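Local coordinates for protein probable arabinosyltransferase C (Mycobacterium tuberculosis, PDB 3PTY) that probably polymerises arabinose into the arabinan of mycobacterial cell-wall arabinogalactan, this chain being its lectin-like, carbohydrate-binding C-terminal domain, at residues 26-34 / 270-278; 111-119 / 126-134. All coordinates share one frame; numbering follows the deposited sequence.

Contact 1: residues 26-34 / 270-278. With AFO (octyl alpha-D-arabinofuranoside), chain B.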
# COMPACT_ATOMS: atom_id res chain seq x y z
N LEU A 26 -2.67 -19.59 7.16
CA LEU A 26 -2.14 -18.41 7.85
C LEU A 26 -2.38 -18.49 9.36
O LEU A 26 -1.46 -18.33 10.16
CB LEU A 26 -2.81 -17.15 7.29
CG LEU A 26 -2.07 -15.82 7.20
CD1 LEU A 26 -3.06 -14.67 7.32
CD2 LEU A 26 -0.97 -15.70 8.23
N ALA A 27 -3.63 -18.73 9.74
CA ALA A 27 -4.01 -18.73 11.15
C ALA A 27 -3.45 -19.92 11.93
O ALA A 27 -3.31 -19.86 13.15
CB ALA A 27 -5.52 -18.66 11.30
N GLY A 28 -3.13 -20.99 11.21
CA GLY A 28 -2.59 -22.19 11.83
C GLY A 28 -1.13 -22.05 12.25
O GLY A 28 -0.61 -22.86 13.01
N LYS A 29 -0.47 -21.01 11.75
CA LYS A 29 0.92 -20.74 12.11
C LYS A 29 0.97 -19.78 13.30
O LYS A 29 0.26 -18.77 13.33
CB LYS A 29 1.67 -20.15 10.92
CG LYS A 29 1.78 -21.09 9.72
CD LYS A 29 2.02 -20.34 8.42
CE LYS A 29 2.07 -21.28 7.23
NZ LYS A 29 3.21 -22.25 7.33
N THR A 30 1.81 -20.10 14.28
CA THR A 30 1.93 -19.28 15.48
C THR A 30 2.17 -17.82 15.13
O THR A 30 1.49 -16.92 15.64
CB THR A 30 3.07 -19.77 16.38
OG1 THR A 30 2.93 -21.17 16.62
CG2 THR A 30 3.05 -19.02 17.71
N CYS A 31 3.13 -17.57 14.25
CA CYS A 31 3.46 -16.20 13.90
C CYS A 31 3.06 -15.87 12.46
O CYS A 31 3.67 -15.02 11.80
CB CYS A 31 4.93 -15.91 14.20
SG CYS A 31 5.25 -15.85 16.01
N GLY A 32 2.01 -16.54 11.99
CA GLY A 32 1.42 -16.24 10.70
C GLY A 32 2.42 -16.28 9.56
O GLY A 32 3.20 -17.22 9.43
N LEU A 33 2.40 -15.24 8.74
CA LEU A 33 3.24 -15.19 7.55
C LEU A 33 4.73 -15.03 7.87
O LEU A 33 5.58 -15.29 7.03
CB LEU A 33 2.76 -14.05 6.65
CG LEU A 33 3.31 -13.94 5.24
CD1 LEU A 33 3.07 -15.23 4.46
CD2 LEU A 33 2.67 -12.75 4.54
N ALA A 34 5.04 -14.59 9.09
CA ALA A 34 6.44 -14.35 9.47
C ALA A 34 7.28 -15.63 9.43
O ALA A 34 8.51 -15.58 9.35
CB ALA A 34 6.52 -13.70 10.86
N GLY A 270 -0.83 -5.99 9.03
CA GLY A 270 -0.46 -6.53 10.32
C GLY A 270 -1.25 -7.77 10.74
O GLY A 270 -0.80 -8.53 11.60
N LEU A 271 -2.43 -7.97 10.16
CA LEU A 271 -3.26 -9.12 10.51
C LEU A 271 -2.49 -10.42 10.25
O LEU A 271 -2.63 -11.40 10.98
CB LEU A 271 -4.55 -9.12 9.69
CG LEU A 271 -5.53 -7.95 9.93
CD1 LEU A 271 -6.73 -8.07 8.99
CD2 LEU A 271 -5.99 -7.93 11.37
N ALA A 272 -1.67 -10.41 9.21
CA ALA A 272 -0.90 -11.57 8.80
C ALA A 272 0.41 -11.72 9.58
O ALA A 272 1.10 -12.74 9.45
CB ALA A 272 -0.61 -11.51 7.30
N PHE A 273 0.76 -10.72 10.38
CA PHE A 273 2.01 -10.72 11.13
C PHE A 273 1.73 -10.49 12.61
O PHE A 273 2.14 -9.48 13.18
CB PHE A 273 2.96 -9.63 10.60
CG PHE A 273 3.46 -9.89 9.21
CD1 PHE A 273 2.81 -9.36 8.11
CD2 PHE A 273 4.58 -10.68 9.00
CE1 PHE A 273 3.27 -9.61 6.82
CE2 PHE A 273 5.05 -10.94 7.72
CZ PHE A 273 4.39 -10.40 6.63
N PRO A 274 1.02 -11.44 13.24
CA PRO A 274 0.51 -11.25 14.60
C PRO A 274 1.61 -11.11 15.65
O PRO A 274 1.36 -10.53 16.70
CB PRO A 274 -0.29 -12.55 14.85
CG PRO A 274 0.39 -13.55 13.95
CD PRO A 274 0.63 -12.75 12.70
N CYS A 275 2.81 -11.63 15.38
CA CYS A 275 3.89 -11.59 16.37
C CYS A 275 4.78 -10.36 16.25
O CYS A 275 5.64 -10.13 17.11
CB CYS A 275 4.75 -12.86 16.31
SG CYS A 275 3.88 -14.43 16.64
N GLN A 276 4.61 -9.57 15.19
CA GLN A 276 5.41 -8.35 15.04
C GLN A 276 4.81 -7.20 15.84
O GLN A 276 3.60 -7.05 15.90
CB GLN A 276 5.53 -7.95 13.57
CG GLN A 276 6.71 -8.60 12.87
CD GLN A 276 6.61 -10.10 12.90
OE1 GLN A 276 5.68 -10.68 12.34
NE2 GLN A 276 7.56 -10.75 13.56
N ARG A 277 5.68 -6.40 16.44
CA ARG A 277 5.26 -5.25 17.23
C ARG A 277 4.95 -4.06 16.33
O ARG A 277 5.86 -3.51 15.70
CB ARG A 277 6.37 -4.88 18.22
CG ARG A 277 6.11 -3.64 19.09
CD ARG A 277 7.36 -3.34 19.93
NE ARG A 277 7.28 -2.11 20.71
CZ ARG A 277 6.82 -2.05 21.96
NH1 ARG A 277 6.38 -3.15 22.56
NH2 ARG A 277 6.79 -0.89 22.60
N PRO A 278 3.68 -3.64 16.27
CA PRO A 278 3.32 -2.54 15.37
C PRO A 278 3.79 -1.22 15.94
O PRO A 278 3.58 -0.95 17.12
CB PRO A 278 1.78 -2.58 15.35
CG PRO A 278 1.40 -3.87 16.02
CD PRO A 278 2.51 -4.18 16.98
C1 AFO B . -3.22 -4.61 14.68
O1 AFO B . -4.50 -4.57 15.31
C2 AFO B . -3.31 -5.65 13.57
O2 AFO B . -2.75 -5.18 12.34
C3 AFO B . -2.57 -6.87 14.08
O3 AFO B . -3.48 -7.96 14.14
C4 AFO B . -2.13 -6.51 15.50
O4 AFO B . -2.24 -5.09 15.61
C5 AFO B . -0.72 -6.99 15.83
O5 AFO B . -0.57 -7.05 17.26
C1' AFO B . -4.56 -3.70 16.44
C2' AFO B . -5.88 -3.99 17.16
C3' AFO B . -6.32 -2.83 18.04
C4' AFO B . -7.49 -3.28 18.92
C5' AFO B . -8.21 -4.48 18.30
C6' AFO B . -9.11 -4.09 17.13
C7' AFO B . -9.63 -5.33 16.41
C8' AFO B . -10.59 -4.97 15.31
O HOH W 1 4.04 -12.55 13.03
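The disulfide between Cys-31 and Cys-275 ties the turn that follows helix 18-28 to the loop running into strand 277-278, beside an arabinofuranoside pocket at the subunit interface. Its two SG atoms lie 2.1 Å apart with a chi3 of -83°. The Pro-274 ring rests against the peptide between Cys-31 and Gly-32, with CG 3.8 Å from Cys-31 C. One step on, Leu-33 N donates to Ala-272 O at 2.9 Å, a nearly straight bond met almost head-on to the carbonyl. Leu-33 then leans on the aromatic ring of Phe-273: CB lies over one face near the rim in a CH-pi contact, and CD2 reaches CZ at 3.6 Å because CG is anti to the backbone N (chi1 -169°). Leu-26 CD1 packs on Ala-272 CB. On the ligand side, O2 of the octyl arabinofuranoside packs 3.3 Å from Gly-270 CA; the ligand is hydrogen-bonded to Trp-267 O and to Asn-22 ND2 of the second subunit. Gln-276 NE2 is hydrogen-bonded to Gln-254 OE1 and Gly-258 O. A water completes the join, donating hydrogen bonds to Cys-31 O and Gln-276 OE1 while accepting from Cys-275 N at 2.8 Å.

Contact 2: residues 111-119 / 126-134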
# COMPACT_ATOMS: atom_id res chain seq x y z
N ALA A 111 31.34 7.24 -4.50
CA ALA A 111 32.46 6.36 -4.85
C ALA A 111 31.99 5.17 -5.70
O ALA A 111 30.90 4.64 -5.50
CB ALA A 111 33.16 5.87 -3.58
N PRO A 112 32.83 4.75 -6.66
CA PRO A 112 32.45 3.64 -7.54
C PRO A 112 32.56 2.29 -6.83
O PRO A 112 33.31 2.16 -5.87
CB PRO A 112 33.47 3.72 -8.68
CG PRO A 112 34.30 4.97 -8.42
CD PRO A 112 34.17 5.25 -6.96
N GLY A 113 31.83 1.30 -7.32
CA GLY A 113 31.96 -0.05 -6.82
C GLY A 113 33.16 -0.74 -7.43
O GLY A 113 33.95 -0.13 -8.15
N ILE A 114 33.28 -2.03 -7.16
CA ILE A 114 34.46 -2.80 -7.54
C ILE A 114 34.81 -2.75 -9.03
O ILE A 114 36.00 -2.68 -9.37
CB ILE A 114 34.35 -4.26 -7.06
CG1 ILE A 114 35.70 -4.96 -7.25
CG2 ILE A 114 33.21 -4.99 -7.78
CD1 ILE A 114 35.82 -6.24 -6.45
N ASN A 115 33.82 -2.78 -9.92
CA ASN A 115 34.15 -2.68 -11.34
C ASN A 115 33.83 -1.31 -11.96
O ASN A 115 33.73 -1.19 -13.17
CB ASN A 115 33.59 -3.86 -12.18
CG ASN A 115 32.12 -3.72 -12.52
OD1 ASN A 115 31.32 -3.18 -11.74
ND2 ASN A 115 31.75 -4.22 -13.69
N GLY A 116 33.68 -0.30 -11.11
CA GLY A 116 33.59 1.08 -11.56
C GLY A 116 32.20 1.68 -11.63
O GLY A 116 32.02 2.80 -12.11
N SER A 117 31.20 0.93 -11.17
CA SER A 117 29.82 1.39 -11.25
C SER A 117 29.49 2.34 -10.11
O SER A 117 29.85 2.09 -8.96
CB SER A 117 28.85 0.20 -11.18
OG SER A 117 27.52 0.66 -11.36
N ARG A 118 28.83 3.45 -10.43
CA ARG A 118 28.30 4.32 -9.40
C ARG A 118 26.79 4.10 -9.19
O ARG A 118 26.14 4.87 -8.50
CB ARG A 118 28.62 5.79 -9.70
CG ARG A 118 30.12 6.10 -9.60
CD ARG A 118 30.48 7.47 -10.17
NE ARG A 118 30.15 8.56 -9.26
CZ ARG A 118 29.14 9.40 -9.44
NH1 ARG A 118 28.36 9.29 -10.50
NH2 ARG A 118 28.91 10.37 -8.55
N ALA A 119 26.24 3.05 -9.80
CA ALA A 119 24.83 2.72 -9.58
C ALA A 119 24.62 2.35 -8.12
O ALA A 119 25.37 1.55 -7.57
CB ALA A 119 24.42 1.57 -10.49
N ASP A 126 26.95 -5.17 -1.38
CA ASP A 126 28.15 -4.38 -1.11
C ASP A 126 28.86 -4.03 -2.42
O ASP A 126 29.40 -4.91 -3.09
CB ASP A 126 29.07 -5.18 -0.19
CG ASP A 126 30.37 -4.46 0.14
OD1 ASP A 126 30.55 -3.30 -0.28
OD2 ASP A 126 31.21 -5.07 0.82
N PRO A 127 28.86 -2.75 -2.79
CA PRO A 127 29.47 -2.34 -4.07
C PRO A 127 30.93 -2.77 -4.18
O PRO A 127 31.41 -3.04 -5.29
CB PRO A 127 29.39 -0.81 -4.03
CG PRO A 127 28.33 -0.49 -3.03
CD PRO A 127 28.38 -1.60 -2.01
N ALA A 128 31.63 -2.84 -3.06
CA ALA A 128 33.03 -3.25 -3.07
C ALA A 128 33.17 -4.73 -3.41
O ALA A 128 34.27 -5.20 -3.70
CB ALA A 128 33.72 -2.93 -1.73
N ARG A 129 32.06 -5.46 -3.38
CA ARG A 129 32.07 -6.89 -3.68
C ARG A 129 31.07 -7.28 -4.77
O ARG A 129 30.83 -8.47 -5.00
CB ARG A 129 31.79 -7.72 -2.42
CG ARG A 129 32.98 -7.79 -1.44
CD ARG A 129 32.64 -8.69 -0.26
NE ARG A 129 31.67 -8.05 0.61
CZ ARG A 129 30.90 -8.70 1.49
NH1 ARG A 129 30.98 -10.01 1.61
NH2 ARG A 129 30.05 -8.02 2.24
N THR A 130 30.49 -6.30 -5.43
CA THR A 130 29.42 -6.58 -6.38
C THR A 130 29.59 -5.82 -7.68
O THR A 130 29.18 -4.66 -7.78
CB THR A 130 28.04 -6.22 -5.79
OG1 THR A 130 27.94 -6.76 -4.47
CG2 THR A 130 26.93 -6.80 -6.66
N PRO A 131 30.20 -6.46 -8.69
CA PRO A 131 30.26 -5.84 -10.02
C PRO A 131 28.86 -5.73 -10.60
O PRO A 131 27.98 -6.51 -10.25
CB PRO A 131 31.08 -6.84 -10.85
CG PRO A 131 31.26 -8.06 -10.03
CD PRO A 131 30.66 -7.86 -8.67
N VAL A 132 28.67 -4.77 -11.50
CA VAL A 132 27.41 -4.58 -12.19
C VAL A 132 27.72 -4.34 -13.65
O VAL A 132 28.70 -3.67 -13.96
CB VAL A 132 26.68 -3.30 -11.70
CG1 VAL A 132 25.27 -3.25 -12.28
CG2 VAL A 132 26.63 -3.25 -10.20
N LEU A 133 26.91 -4.89 -14.54
CA LEU A 133 27.00 -4.57 -15.97
C LEU A 133 25.60 -4.36 -16.56
O LEU A 133 24.70 -5.16 -16.32
CB LEU A 133 27.73 -5.67 -16.73
CG LEU A 133 29.24 -5.83 -16.48
CD1 LEU A 133 29.79 -7.04 -17.23
CD2 LEU A 133 30.02 -4.55 -16.87
N GLY A 134 25.42 -3.27 -17.31
CA GLY A 134 24.12 -2.96 -17.89
C GLY A 134 24.19 -2.45 -19.32
O GLY A 134 25.21 -1.92 -19.75
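Pro-127 O is approached by two backbone amides: Ile-114 N donates to it from across the contact at 2.8 Å, and Thr-130 N adds a weak bond from within its own segment. The Ile-114 N-H comes from above the carbonyl plane, 37° out of it, and the bond itself is fairly straight. Gly-113 sits close by, its CA 3.4 Å from the same oxygen. The Ile-114 side chain then runs beside Ala-128: CD1 ends 3.3 Å from Ala-128 O, while CG2 drops onto Pro-131, 3.9 Å from its CD. Helix 55-58 adds Leu-55 and Ala-56 to the packing around Ile-114. Residues 113-116 form a type I beta turn, which docks here on the entry to strand 133-134, an outermost strand of the nine-stranded antiparallel sheet in this beta-sandwich, lectin-like domain. Within that turn, the carboxamide of Asn-115 binds both backbone polar atoms of Val-132, in the manner of a strand neighbour, though tilted. OD1 accepts from Val-132 N and ND2 donates to Val-132 O, each at 3.1 Å. Val-132 O lies in the plane of the amide, whereas Val-132 N approaches OD1 from above that plane, 40° out of it. A chi1 of 80° sets CG between the backbone N and the carbonyl carbon and carries the amide across Pro-131, at about a right angle to its side chain. Asn-115 ND2 also lies 3.6 Å from Leu-133 CD2. Ser-117 makes an ST turn, its OG accepting from Ala-119 N while also bonding Pro-69 O, and the same OG stands 4.1 Å from Val-132 CB.

Overall arrangement
The two contacts lie on opposite sides of the chain's centre, their own centres 37 Å apart and their nearest atoms about 24 Å apart, so they do not touch. In sequence, both segments of contact 2 fall between those of contact 1. Contact 1 borders an octyl arabinofuranoside and the second subunit, and the side chain of Leu-33 is about 7 Å from another copy of that ligand. Contact 2, which no other protein chain of the assembly touches, lies farther from a bound group: the Leu-133 side chain is about 13 Å from the calcium ion held by Asp-231, Asp-233 and His-238.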